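Local coordinates for (R)-specific secondary-alkylsulfatase (Pseudomonas sp., PDB 4AXH), which catalyses the zinc-dependent hydrolysis of (R)-secondary-alkyl sulfates with strict inversion of configuration, releasing homochiral (S)-alcohols and sulfate, at residues D349-I352 against P358-G361; R382-M387 against Q429-F434; G390-E395 against F434-P439; M551-L556 against Q581-T586; W574-L579 against P612-I617. One frame throughout, in Å; residues are numbered along the deposited sequence.

Contact 1: residues D349-I352 against P358-G361; sequences DVLI and PVWG
Val350 CG2 stands above one side of the Trp360 indole plane, toward the rim, 3.6 Å from CE3. Pro358 comes to the same side, again near the rim, with CB about 4.2 Å above the plane, and the indole also makes a cation-pi contact with Arg65. Val350 and Trp360 are a non-hydrogen-bonded antiparallel pair, and their side chains run side by side on one face of the sheet. The valine branch that does the touching is the one set anti to the backbone N; it also reaches Pro358 CB at 3.8 Å. Pro358 in turn meets Ile352, CB against CG2, at 3.7 Å. On the other face of the sheet Leu351 and Val359 form the hydrogen-bonded pair, their side chains meeting through Leu351 CB and Val359 CG1 at 3.6 Å, with Val365 and Leu369 of helix 362-388 packed on Leu351. Two backbone bonds close this pair: Leu351 N to Val359 O, 2.9 Å, and Val359 N to Leu351 O, 3.0 Å. A third joins Gly361 N to Asp349 O at 2.6 Å, bent at the hydrogen (131°), and Gly361, with its positive phi, is the N-cap residue of helix 362-388. Strand 350-352 pairs on its other side with strand 305-307; strand 359-360 is the outermost strand of the sheet within the chain. The two strands make an antiparallel beta hairpin in the metallo-beta-lactamase fold, and its connecting loop carries the zinc ligand His355.

Contact 2: residues R382-M387 against Q429-F434; sequences RALNLM and QRYLGF
Leu384 lays both methyl groups over one face of the Tyr431 ring, the two side chains crossing at about a right angle. CD1 stands 3.9 Å from the ring centroid and only 20° off the normal, a CH-pi contact, while CD2 reaches farther out along the ring to CZ at 3.7 Å. The opposite face of the phenol is touched by CG of Arg430, the preceding residue, so aliphatic carbon lies on both sides of the ring. One turn beyond Leu384, Met387 slides past Leu432 in the opposite direction, and its SD comes within 3.8 Å of Leu432 CD1. The same sulfur lies 4.2 Å from Tyr431 CB; the methionine chain turns at chi3 (-121°), which carries CE toward the tyrosine ring. Thus apolar groups alone join the two segments. The polar end of Tyr431 is held from farther out, its hydroxyl being hydrogen-bonded to Asn380 OD1, one turn before Leu384 on the same helix; this bond probably helps fix the ring. Beyond the tyrosine the chain leaves helix 420-431 at Leu432, and Gly433 has backbone angles that suit glycine. Gln429 OE1 accepts a bond from Phe434 N of the second subunit. The contact therefore packs the C-terminal part of helix 362-388 against the end of helix 420-431, with helix 393-400 covering Ala383 and Leu386 beside it and the dimer partner close by.

Contact 3: residues G390-E395 against F434-P439; sequences GLTLHE and FYDGNP
The acidic residue Asp436 meets Thr392 through carbon and not through its carboxylate. Its CB lies 3.7 Å from Thr392 CG2, and the same methyl is 3.5 Å from the Asp436 carbonyl O. Thr392 has OG1 between its backbone N and carbonyl carbon (chi1 59°), which leaves CG2 to face the aspartate as the two side chains cross at a slant. Leu393 adds a looser contact, CD2 standing 4.3 Å from Phe434 O. The carboxylate of Asp436 is turned to its own loop: OD1 accepts from Asn438 N at 3.2 Å, from above the carboxylate plane, and so closes an Asx turn. Gly437, inside that turn, has a positive phi. On the other segment, Gly390 ends helix 362-388 in a Schellman motif, and the chain then turns into helix 393-400, near whose start Thr392 N makes a weak bond of 3.3 Å to Glu395 OE1. Tyr428 of helix 420-431 touches Thr392, Leu393 and Asp436. The loop 434-439 also faces the second subunit: Asn438 ND2 is hydrogen-bonded to Asn485 OD1 of the second subunit, and Tyr435 O accepts from Arg228 NH2 of that subunit.

Contact 4: residues M551-L556 against Q581-T586; sequences MFFDLL and QDIALT
In the C-terminal domain, assigned by sequence to the SCP2 clan, helix 549-559 lies against the five-stranded sheet, and Phe553 is the residue by which its 551-556 turn meets strand 581-588. The ring reaches two strand residues that point to the same side of the sheet, Ile583 and Leu585, and both come from one side of the ring plane. Ile583 lies beside the CD2/CE2 half: its CD1 is 3.7 Å from Phe553 CD2, and its CG2 comes to CE2 at 3.8 Å. With CG1 anti to the backbone N (chi1 178°), CG2 sits between that N and the carbonyl carbon, and the bend at chi2 (-77°) sets CD1; both methyls then reach the ring. Leu585 lies beside the CD1 half and CG, crossing the phenylalanine at about a right angle, with CD1 3.9 Å from Phe553 CD1 and CD2 4.0 Å from CG. Phe552 CD2 is on the opposite side of the ring, toward the rim, and Trp574 of the adjoining strand meets it with planes inclined at about 55°. Asp554 OD1, hydrogen-bonded to Gln594 NE2 of strand 591-596, is a polar tie from this helix to the sheet. Phe553, Ile583 and Leu585 are buried and meet through carbon alone, by apolar burial and shape without directional bonds.

Contact 5: residues W574-L579 against P612-I617; sequences WVFEDL and PTLDQI
The Asp578 carboxylate grips the start of helix 611-618, OD1 accepting a hydrogen bond from Lys611 N just before Pro612, and OD2 touching Pro612 CD at 3.3 Å. The two side chains come from opposite directions, and this carboxylate thus meets the first turn of the helix by both a backbone bond and a touch on the proline ring. CG of Asp578 sits between its backbone N and carbonyl carbon (chi1 68°), which turns the carboxylate to the helix. Deeper in, Leu614 does the packing. Its CD2 is 3.7 Å from Phe576 CE2, and its CB comes in the plane of the same ring at the edge, also 3.7 Å from CE2. The other methyl, CD1, reaches Trp574 CZ3 at 3.8 Å, so one leucine bridges two aromatic side chains that stand on the same side of strand 570-576; it crosses each of them at about a right angle. Phe552 of helix 549-559 touches Leu614 from beyond the two segments. Helix 611-618 directly follows strand 605-609, which runs parallel beside strand 570-576, and Leu609 of that strand packs on Trp574, Phe576 and Leu614, placing the leucine between its helix and the middle of the five-stranded sheet.

The five contacts fall into three regions. Contact 1 comes first along the chain, in the metallo-beta-lactamase part, and its second strand leads directly into helix 362-388, whose far end enters contact 2, the centres of the two contacts being about 34 Å apart. Contacts 2 and 3 alternate along the chain, share Phe434, have centres about 9 Å apart and both touch the second subunit, so the helix-loop region they build belongs to the dimer interface. Contacts 4 and 5 lie in the C-terminal domain, centres about 11 Å apart, on neighbouring strands 581-588 and 570-576, and pack two helices on one sheet. Contacts 1 and 4 lie on opposite sides of the chain's centre, centres about 48 Å apart.

Contact 1: residues D349-I352 against P358-G361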
# COMPACT_ATOMS: atom_id res chain seq x y z
N ASP A 349 -14.53 -33.29 -2.89
CA ASP A 349 -14.58 -34.01 -4.17
C ASP A 349 -14.60 -33.05 -5.35
O ASP A 349 -14.07 -33.35 -6.40
CB ASP A 349 -15.80 -34.96 -4.24
CG ASP A 349 -15.75 -36.16 -3.29
OD1 ASP A 349 -14.66 -36.43 -2.70
OD2 ASP A 349 -16.80 -36.84 -3.15
N VAL A 350 -15.27 -31.91 -5.19
CA VAL A 350 -15.36 -30.91 -6.24
C VAL A 350 -15.31 -29.56 -5.63
O VAL A 350 -16.04 -29.29 -4.70
CB VAL A 350 -16.57 -31.10 -7.21
CG1 VAL A 350 -17.78 -31.67 -6.49
CG2 VAL A 350 -16.90 -29.81 -7.97
N LEU A 351 -14.40 -28.72 -6.13
CA LEU A 351 -14.25 -27.34 -5.69
C LEU A 351 -15.10 -26.45 -6.60
O LEU A 351 -15.05 -26.59 -7.82
CB LEU A 351 -12.77 -26.94 -5.76
CG LEU A 351 -12.42 -25.50 -5.39
CD1 LEU A 351 -11.15 -25.46 -4.65
CD2 LEU A 351 -12.27 -24.65 -6.62
N ILE A 352 -15.90 -25.55 -6.01
CA ILE A 352 -16.69 -24.58 -6.79
C ILE A 352 -16.29 -23.13 -6.46
O ILE A 352 -15.66 -22.88 -5.44
CB ILE A 352 -18.23 -24.82 -6.81
CG1 ILE A 352 -18.85 -24.60 -5.43
CG2 ILE A 352 -18.57 -26.20 -7.43
CD1 ILE A 352 -20.29 -24.34 -5.44
N PRO A 358 -15.98 -25.34 -12.08
CA PRO A 358 -15.49 -26.12 -10.94
C PRO A 358 -14.30 -27.03 -11.27
O PRO A 358 -14.09 -27.35 -12.41
CB PRO A 358 -16.72 -26.99 -10.58
CG PRO A 358 -17.86 -26.49 -11.42
CD PRO A 358 -17.20 -25.95 -12.63
N VAL A 359 -13.51 -27.45 -10.28
CA VAL A 359 -12.46 -28.44 -10.50
C VAL A 359 -12.89 -29.73 -9.80
O VAL A 359 -13.23 -29.68 -8.64
CB VAL A 359 -11.00 -27.97 -10.20
CG1 VAL A 359 -10.82 -27.54 -8.75
CG2 VAL A 359 -9.97 -29.05 -10.57
N TRP A 360 -12.96 -30.85 -10.52
CA TRP A 360 -13.47 -32.13 -10.00
C TRP A 360 -12.39 -33.12 -9.57
O TRP A 360 -11.33 -33.17 -10.19
CB TRP A 360 -14.39 -32.85 -11.02
CG TRP A 360 -15.27 -31.96 -11.85
CD1 TRP A 360 -14.89 -31.22 -12.93
CD2 TRP A 360 -16.65 -31.65 -11.63
NE1 TRP A 360 -15.94 -30.48 -13.39
CE2 TRP A 360 -17.06 -30.79 -12.66
CE3 TRP A 360 -17.62 -32.10 -10.70
CZ2 TRP A 360 -18.37 -30.29 -12.76
CZ3 TRP A 360 -18.92 -31.61 -10.79
CH2 TRP A 360 -19.27 -30.70 -11.80
N GLY A 361 -12.70 -33.92 -8.55
CA GLY A 361 -11.81 -34.96 -8.04
C GLY A 361 -10.85 -34.42 -7.02
O GLY A 361 -10.12 -33.48 -7.31

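Contact 2: residues R382-M387 against Q429-F434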
# COMPACT_ATOMS: atom_id res chain seq x y z
N ARG A 382 9.27 -14.07 -3.54
CA ARG A 382 10.29 -13.81 -4.57
C ARG A 382 10.59 -12.32 -4.66
O ARG A 382 11.76 -11.94 -4.74
CB ARG A 382 9.90 -14.39 -5.93
CG ARG A 382 10.84 -14.03 -7.11
CD ARG A 382 11.75 -15.17 -7.56
NE ARG A 382 12.95 -15.26 -6.74
CZ ARG A 382 14.18 -15.14 -7.22
NH1 ARG A 382 14.38 -14.95 -8.51
NH2 ARG A 382 15.22 -15.21 -6.40
N ALA A 383 9.54 -11.48 -4.62
CA ALA A 383 9.67 -10.05 -4.67
C ALA A 383 10.52 -9.58 -3.48
O ALA A 383 11.54 -8.92 -3.71
CB ALA A 383 8.29 -9.37 -4.67
N LEU A 384 10.16 -10.01 -2.23
CA LEU A 384 10.90 -9.67 -1.00
C LEU A 384 12.37 -10.12 -1.11
O LEU A 384 13.28 -9.42 -0.68
CB LEU A 384 10.23 -10.33 0.20
CG LEU A 384 9.57 -9.46 1.30
CD1 LEU A 384 9.45 -7.99 0.90
CD2 LEU A 384 8.24 -10.05 1.74
N ASN A 385 12.59 -11.29 -1.74
CA ASN A 385 13.93 -11.82 -2.00
C ASN A 385 14.71 -10.83 -2.88
O ASN A 385 15.75 -10.33 -2.45
CB ASN A 385 13.86 -13.21 -2.64
CG ASN A 385 15.20 -13.85 -2.88
OD1 ASN A 385 15.81 -13.71 -3.95
ND2 ASN A 385 15.70 -14.58 -1.89
N LEU A 386 14.19 -10.52 -4.07
CA LEU A 386 14.81 -9.61 -5.03
C LEU A 386 14.95 -8.16 -4.52
O LEU A 386 15.93 -7.51 -4.87
CB LEU A 386 14.12 -9.69 -6.39
CG LEU A 386 14.23 -11.02 -7.14
CD1 LEU A 386 13.39 -10.99 -8.43
CD2 LEU A 386 15.69 -11.35 -7.54
N MET A 387 14.01 -7.68 -3.66
CA MET A 387 14.06 -6.35 -3.04
C MET A 387 15.33 -6.28 -2.15
O MET A 387 16.12 -5.35 -2.28
CB MET A 387 12.80 -6.11 -2.18
CG MET A 387 11.55 -5.69 -2.95
SD MET A 387 10.16 -5.31 -1.81
CE MET A 387 8.97 -6.46 -2.38
N GLN A 429 5.59 -1.91 -4.08
CA GLN A 429 4.78 -0.77 -3.60
C GLN A 429 4.31 -1.01 -2.15
O GLN A 429 4.50 -0.14 -1.29
CB GLN A 429 3.56 -0.54 -4.53
CG GLN A 429 2.48 0.40 -3.95
CD GLN A 429 1.15 0.39 -4.70
OE1 GLN A 429 1.11 0.46 -5.93
NE2 GLN A 429 0.05 0.39 -3.96
N ARG A 430 3.69 -2.18 -1.89
CA ARG A 430 3.20 -2.54 -0.56
C ARG A 430 4.28 -2.48 0.55
O ARG A 430 4.02 -1.91 1.60
CB ARG A 430 2.36 -3.84 -0.57
CG ARG A 430 2.58 -4.79 0.60
CD ARG A 430 1.33 -5.38 1.23
NE ARG A 430 1.75 -6.15 2.40
CZ ARG A 430 1.08 -6.24 3.55
NH1 ARG A 430 -0.08 -5.62 3.70
NH2 ARG A 430 1.58 -6.95 4.56
N TYR A 431 5.48 -3.02 0.31
CA TYR A 431 6.54 -3.07 1.33
C TYR A 431 7.48 -1.87 1.29
O TYR A 431 8.06 -1.54 2.32
CB TYR A 431 7.37 -4.37 1.24
CG TYR A 431 6.66 -5.62 1.71
CD1 TYR A 431 6.56 -5.91 3.06
CD2 TYR A 431 6.10 -6.51 0.80
CE1 TYR A 431 5.88 -7.06 3.51
CE2 TYR A 431 5.46 -7.68 1.23
CZ TYR A 431 5.36 -7.96 2.59
OH TYR A 431 4.66 -9.09 3.01
N LEU A 432 7.69 -1.27 0.12
CA LEU A 432 8.62 -0.14 0.01
C LEU A 432 7.97 1.17 -0.53
O LEU A 432 8.26 2.26 0.00
CB LEU A 432 9.91 -0.51 -0.75
CG LEU A 432 10.73 -1.70 -0.18
CD1 LEU A 432 11.91 -2.05 -1.07
CD2 LEU A 432 11.20 -1.46 1.25
N GLY A 433 7.12 1.05 -1.54
CA GLY A 433 6.45 2.21 -2.11
C GLY A 433 6.89 2.55 -3.51
O GLY A 433 7.81 1.92 -4.05
N PHE A 434 6.23 3.56 -4.12
CA PHE A 434 6.45 3.98 -5.50
C PHE A 434 7.88 4.40 -5.79
O PHE A 434 8.31 4.31 -6.94
CB PHE A 434 5.45 5.09 -5.90
CG PHE A 434 5.80 6.48 -5.40
CD1 PHE A 434 5.38 6.90 -4.14
CD2 PHE A 434 6.60 7.33 -6.16
CE1 PHE A 434 5.76 8.15 -3.65
CE2 PHE A 434 6.99 8.58 -5.66
CZ PHE A 434 6.55 8.99 -4.43

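Contact 3: residues G390-E395 against F434-P439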
# COMPACT_ATOMS: atom_id res chain seq x y z
N GLY A 390 18.52 -5.77 -3.75
CA GLY A 390 18.62 -4.43 -4.30
C GLY A 390 17.91 -4.15 -5.59
O GLY A 390 18.14 -3.09 -6.19
N LEU A 391 17.05 -5.07 -6.03
CA LEU A 391 16.26 -4.87 -7.25
C LEU A 391 15.11 -3.90 -7.01
O LEU A 391 14.55 -3.86 -5.91
CB LEU A 391 15.75 -6.21 -7.83
CG LEU A 391 16.65 -6.90 -8.87
CD1 LEU A 391 17.69 -7.79 -8.20
CD2 LEU A 391 15.84 -7.74 -9.79
N THR A 392 14.82 -3.07 -8.02
CA THR A 392 13.74 -2.08 -7.99
C THR A 392 12.50 -2.60 -8.73
O THR A 392 12.63 -3.45 -9.60
CB THR A 392 14.25 -0.69 -8.43
OG1 THR A 392 14.80 -0.74 -9.75
CG2 THR A 392 15.30 -0.14 -7.49
N LEU A 393 11.31 -2.12 -8.38
CA LEU A 393 10.02 -2.57 -8.92
C LEU A 393 10.00 -3.05 -10.35
O LEU A 393 9.48 -4.14 -10.61
CB LEU A 393 8.88 -1.58 -8.62
CG LEU A 393 8.67 -0.34 -9.49
CD1 LEU A 393 7.22 0.08 -9.44
CD2 LEU A 393 9.58 0.79 -9.07
N HIS A 394 10.58 -2.27 -11.29
CA HIS A 394 10.60 -2.61 -12.72
C HIS A 394 11.64 -3.63 -13.07
O HIS A 394 11.43 -4.40 -14.01
CB HIS A 394 10.73 -1.37 -13.58
CG HIS A 394 9.62 -0.41 -13.34
ND1 HIS A 394 8.32 -0.76 -13.57
CD2 HIS A 394 9.67 0.86 -12.87
CE1 HIS A 394 7.60 0.29 -13.20
NE2 HIS A 394 8.37 1.29 -12.80
N GLU A 395 12.78 -3.61 -12.34
CA GLU A 395 13.90 -4.55 -12.47
C GLU A 395 13.34 -5.93 -12.10
O GLU A 395 13.57 -6.87 -12.86
CB GLU A 395 15.02 -4.17 -11.49
CG GLU A 395 16.37 -3.89 -12.11
CD GLU A 395 17.17 -2.81 -11.40
OE1 GLU A 395 17.38 -2.93 -10.17
OE2 GLU A 395 17.59 -1.84 -12.07
N PHE A 434 6.23 3.56 -4.12
CA PHE A 434 6.45 3.98 -5.50
C PHE A 434 7.88 4.40 -5.79
O PHE A 434 8.31 4.31 -6.94
CB PHE A 434 5.45 5.09 -5.90
CG PHE A 434 5.80 6.48 -5.40
CD1 PHE A 434 5.38 6.90 -4.14
CD2 PHE A 434 6.60 7.33 -6.16
CE1 PHE A 434 5.76 8.15 -3.65
CE2 PHE A 434 6.99 8.58 -5.66
CZ PHE A 434 6.55 8.99 -4.43
N TYR A 435 8.57 4.94 -4.78
CA TYR A 435 9.93 5.49 -4.93
C TYR A 435 10.97 4.38 -4.83
O TYR A 435 10.99 3.65 -3.84
CB TYR A 435 10.15 6.60 -3.88
CG TYR A 435 11.56 7.11 -3.78
CD1 TYR A 435 12.20 7.70 -4.87
CD2 TYR A 435 12.26 7.06 -2.57
CE1 TYR A 435 13.51 8.17 -4.78
CE2 TYR A 435 13.56 7.57 -2.46
CZ TYR A 435 14.18 8.11 -3.57
OH TYR A 435 15.46 8.59 -3.51
N ASP A 436 11.83 4.27 -5.86
CA ASP A 436 12.83 3.20 -5.96
C ASP A 436 14.09 3.29 -5.09
O ASP A 436 14.83 2.31 -4.99
CB ASP A 436 13.15 2.86 -7.43
CG ASP A 436 13.91 3.93 -8.23
OD1 ASP A 436 14.19 5.01 -7.67
OD2 ASP A 436 14.24 3.66 -9.42
N GLY A 437 14.28 4.43 -4.43
CA GLY A 437 15.44 4.67 -3.57
C GLY A 437 16.48 5.56 -4.21
O GLY A 437 17.18 6.29 -3.50
N ASN A 438 16.59 5.50 -5.56
CA ASN A 438 17.50 6.28 -6.41
C ASN A 438 17.05 7.75 -6.39
O ASN A 438 15.96 8.06 -6.85
CB ASN A 438 17.51 5.73 -7.85
CG ASN A 438 18.42 6.43 -8.85
OD1 ASN A 438 19.05 7.47 -8.57
ND2 ASN A 438 18.51 5.86 -10.06
N PRO A 439 17.90 8.67 -5.89
CA PRO A 439 17.47 10.08 -5.80
C PRO A 439 17.11 10.76 -7.12
O PRO A 439 16.34 11.72 -7.10
CB PRO A 439 18.61 10.77 -5.05
CG PRO A 439 19.31 9.67 -4.34
CD PRO A 439 19.23 8.49 -5.28

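Contact 4: residues M551-L556 against Q581-T586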
# COMPACT_ATOMS: atom_id res chain seq x y z
N MET A 551 -19.63 9.13 6.61
CA MET A 551 -19.16 8.74 5.28
C MET A 551 -19.43 9.86 4.30
O MET A 551 -18.55 10.22 3.51
CB MET A 551 -19.85 7.45 4.82
CG MET A 551 -19.17 6.21 5.33
SD MET A 551 -20.23 4.77 5.34
CE MET A 551 -19.37 3.78 6.62
N PHE A 552 -20.65 10.44 4.38
CA PHE A 552 -21.05 11.57 3.55
C PHE A 552 -20.17 12.81 3.84
O PHE A 552 -19.81 13.52 2.89
CB PHE A 552 -22.54 11.87 3.75
CG PHE A 552 -23.01 13.18 3.17
CD1 PHE A 552 -23.20 13.33 1.80
CD2 PHE A 552 -23.28 14.27 3.99
CE1 PHE A 552 -23.62 14.55 1.26
CE2 PHE A 552 -23.71 15.49 3.46
CZ PHE A 552 -23.88 15.62 2.09
N PHE A 553 -19.83 13.07 5.11
CA PHE A 553 -19.00 14.23 5.44
C PHE A 553 -17.54 14.11 4.98
O PHE A 553 -16.94 15.12 4.59
CB PHE A 553 -19.17 14.69 6.90
CG PHE A 553 -20.54 15.27 7.20
CD1 PHE A 553 -21.06 16.32 6.44
CD2 PHE A 553 -21.30 14.78 8.25
CE1 PHE A 553 -22.33 16.83 6.71
CE2 PHE A 553 -22.56 15.31 8.53
CZ PHE A 553 -23.07 16.32 7.74
N ASP A 554 -17.02 12.86 4.95
CA ASP A 554 -15.68 12.53 4.47
C ASP A 554 -15.59 12.85 2.95
O ASP A 554 -14.57 13.34 2.46
CB ASP A 554 -15.34 11.05 4.79
CG ASP A 554 -14.93 10.77 6.24
OD1 ASP A 554 -14.54 11.73 6.96
OD2 ASP A 554 -14.93 9.58 6.64
N LEU A 555 -16.72 12.65 2.25
CA LEU A 555 -16.89 12.97 0.83
C LEU A 555 -16.84 14.48 0.66
O LEU A 555 -16.23 14.96 -0.28
CB LEU A 555 -18.27 12.48 0.39
CG LEU A 555 -18.34 11.47 -0.72
CD1 LEU A 555 -18.22 10.06 -0.17
CD2 LEU A 555 -19.66 11.66 -1.48
N LEU A 556 -17.50 15.23 1.58
CA LEU A 556 -17.51 16.69 1.57
C LEU A 556 -16.13 17.28 1.85
O LEU A 556 -15.76 18.25 1.20
CB LEU A 556 -18.58 17.27 2.52
CG LEU A 556 -20.06 16.92 2.27
CD1 LEU A 556 -20.96 17.87 3.02
CD2 LEU A 556 -20.42 16.98 0.79
N GLN A 581 -27.63 10.65 16.62
CA GLN A 581 -26.21 10.90 16.36
C GLN A 581 -25.90 12.38 16.11
O GLN A 581 -26.53 13.04 15.28
CB GLN A 581 -25.72 10.02 15.20
CG GLN A 581 -24.23 9.72 15.25
CD GLN A 581 -23.57 9.90 13.91
OE1 GLN A 581 -23.69 9.06 13.01
NE2 GLN A 581 -22.84 11.00 13.76
N ASP A 582 -24.88 12.87 16.82
CA ASP A 582 -24.41 14.24 16.74
C ASP A 582 -23.02 14.28 16.13
O ASP A 582 -22.15 13.52 16.54
CB ASP A 582 -24.40 14.88 18.14
CG ASP A 582 -25.79 15.05 18.73
OD1 ASP A 582 -26.28 14.10 19.38
OD2 ASP A 582 -26.39 16.12 18.52
N ILE A 583 -22.82 15.14 15.14
CA ILE A 583 -21.54 15.24 14.47
C ILE A 583 -21.09 16.70 14.41
O ILE A 583 -21.86 17.57 14.00
CB ILE A 583 -21.48 14.42 13.13
CG1 ILE A 583 -20.14 14.54 12.36
CG2 ILE A 583 -22.71 14.56 12.23
CD1 ILE A 583 -19.89 15.82 11.56
N ALA A 584 -19.85 16.98 14.83
CA ALA A 584 -19.30 18.32 14.86
C ALA A 584 -18.24 18.60 13.78
O ALA A 584 -17.09 18.17 13.91
CB ALA A 584 -18.75 18.62 16.25
N LEU A 585 -18.65 19.32 12.72
CA LEU A 585 -17.73 19.72 11.65
C LEU A 585 -16.96 20.93 12.06
O LEU A 585 -17.43 21.72 12.89
CB LEU A 585 -18.46 20.06 10.34
CG LEU A 585 -19.18 18.97 9.56
CD1 LEU A 585 -19.71 19.54 8.24
CD2 LEU A 585 -18.25 17.83 9.22
N THR A 586 -15.79 21.10 11.46
CA THR A 586 -14.89 22.25 11.63
C THR A 586 -14.15 22.52 10.33
O THR A 586 -13.59 21.59 9.74
CB THR A 586 -14.00 22.19 12.92
OG1 THR A 586 -12.70 22.71 12.64
CG2 THR A 586 -13.91 20.78 13.55

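Contact 5: residues W574-L579 against P612-I617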
# COMPACT_ATOMS: atom_id res chain seq x y z
N TRP A 574 -24.15 19.21 13.55
CA TRP A 574 -25.17 18.49 12.80
C TRP A 574 -25.81 17.50 13.76
O TRP A 574 -25.10 16.80 14.49
CB TRP A 574 -24.54 17.76 11.60
CG TRP A 574 -24.06 18.66 10.50
CD1 TRP A 574 -22.91 19.40 10.49
CD2 TRP A 574 -24.69 18.86 9.24
NE1 TRP A 574 -22.82 20.10 9.31
CE2 TRP A 574 -23.88 19.77 8.51
CE3 TRP A 574 -25.85 18.36 8.63
CZ2 TRP A 574 -24.21 20.19 7.22
CZ3 TRP A 574 -26.18 18.78 7.36
CH2 TRP A 574 -25.37 19.70 6.67
N VAL A 575 -27.15 17.50 13.81
CA VAL A 575 -27.90 16.61 14.71
C VAL A 575 -28.96 15.87 13.97
O VAL A 575 -29.80 16.48 13.31
CB VAL A 575 -28.32 17.20 16.10
CG1 VAL A 575 -27.91 18.68 16.27
CG2 VAL A 575 -29.79 16.98 16.42
N PHE A 576 -28.87 14.55 14.02
CA PHE A 576 -29.77 13.64 13.32
C PHE A 576 -30.68 12.93 14.32
O PHE A 576 -30.27 11.95 14.95
CB PHE A 576 -28.95 12.66 12.47
CG PHE A 576 -28.19 13.29 11.32
CD1 PHE A 576 -26.90 13.78 11.52
CD2 PHE A 576 -28.74 13.35 10.05
CE1 PHE A 576 -26.18 14.34 10.45
CE2 PHE A 576 -28.02 13.90 8.99
CZ PHE A 576 -26.75 14.40 9.20
N GLU A 577 -31.89 13.45 14.47
CA GLU A 577 -32.92 12.98 15.40
C GLU A 577 -33.31 11.51 15.21
O GLU A 577 -33.46 10.78 16.20
CB GLU A 577 -34.16 13.91 15.41
CG GLU A 577 -34.70 14.32 14.03
CD GLU A 577 -34.75 15.80 13.67
OE1 GLU A 577 -33.95 16.60 14.23
OE2 GLU A 577 -35.58 16.17 12.81
N ASP A 578 -33.45 11.07 13.95
CA ASP A 578 -33.80 9.70 13.59
C ASP A 578 -32.66 8.70 13.89
O ASP A 578 -32.92 7.50 14.03
CB ASP A 578 -34.19 9.63 12.10
CG ASP A 578 -33.04 9.87 11.14
OD1 ASP A 578 -32.25 10.82 11.39
OD2 ASP A 578 -32.92 9.11 10.15
N LEU A 579 -31.41 9.21 13.96
CA LEU A 579 -30.19 8.42 14.17
C LEU A 579 -29.64 8.53 15.58
O LEU A 579 -28.73 7.77 15.92
CB LEU A 579 -29.09 8.92 13.22
CG LEU A 579 -29.02 8.30 11.84
CD1 LEU A 579 -28.35 9.24 10.89
CD2 LEU A 579 -28.23 7.01 11.88
N PRO A 612 -32.94 10.52 6.05
CA PRO A 612 -33.67 10.57 4.77
C PRO A 612 -33.71 11.97 4.12
O PRO A 612 -33.61 12.04 2.90
CB PRO A 612 -35.06 10.01 5.09
CG PRO A 612 -35.17 10.00 6.58
CD PRO A 612 -33.78 9.91 7.11
N THR A 613 -33.77 13.06 4.93
CA THR A 613 -33.74 14.44 4.41
C THR A 613 -32.33 14.79 3.92
O THR A 613 -32.20 15.34 2.83
CB THR A 613 -34.35 15.50 5.35
OG1 THR A 613 -33.47 15.79 6.44
CG2 THR A 613 -35.76 15.13 5.85
N LEU A 614 -31.28 14.41 4.69
CA LEU A 614 -29.87 14.62 4.31
C LEU A 614 -29.62 13.95 2.97
O LEU A 614 -29.01 14.56 2.09
CB LEU A 614 -28.88 14.06 5.36
CG LEU A 614 -27.37 14.20 5.04
CD1 LEU A 614 -26.81 15.56 5.47
CD2 LEU A 614 -26.57 13.09 5.70
N ASP A 615 -30.16 12.72 2.81
CA ASP A 615 -30.07 11.90 1.60
C ASP A 615 -30.66 12.62 0.40
O ASP A 615 -30.04 12.62 -0.66
CB ASP A 615 -30.76 10.53 1.81
CG ASP A 615 -30.04 9.55 2.74
OD1 ASP A 615 -28.79 9.42 2.61
OD2 ASP A 615 -30.73 8.87 3.52
N GLN A 616 -31.83 13.28 0.58
CA GLN A 616 -32.52 14.05 -0.45
C GLN A 616 -31.70 15.25 -0.93
O GLN A 616 -31.66 15.51 -2.13
CB GLN A 616 -33.90 14.51 0.02
CG GLN A 616 -34.97 13.45 -0.11
CD GLN A 616 -36.30 14.00 0.33
OE1 GLN A 616 -36.99 14.69 -0.43
NE2 GLN A 616 -36.66 13.75 1.58
N ILE A 617 -31.01 15.95 0.01
CA ILE A 617 -30.13 17.09 -0.29
C ILE A 617 -28.86 16.58 -0.98
O ILE A 617 -28.37 17.23 -1.90
CB ILE A 617 -29.83 17.97 0.96
CG1 ILE A 617 -31.11 18.50 1.59
CG2 ILE A 617 -28.87 19.13 0.64
CD1 ILE A 617 -31.09 18.54 3.09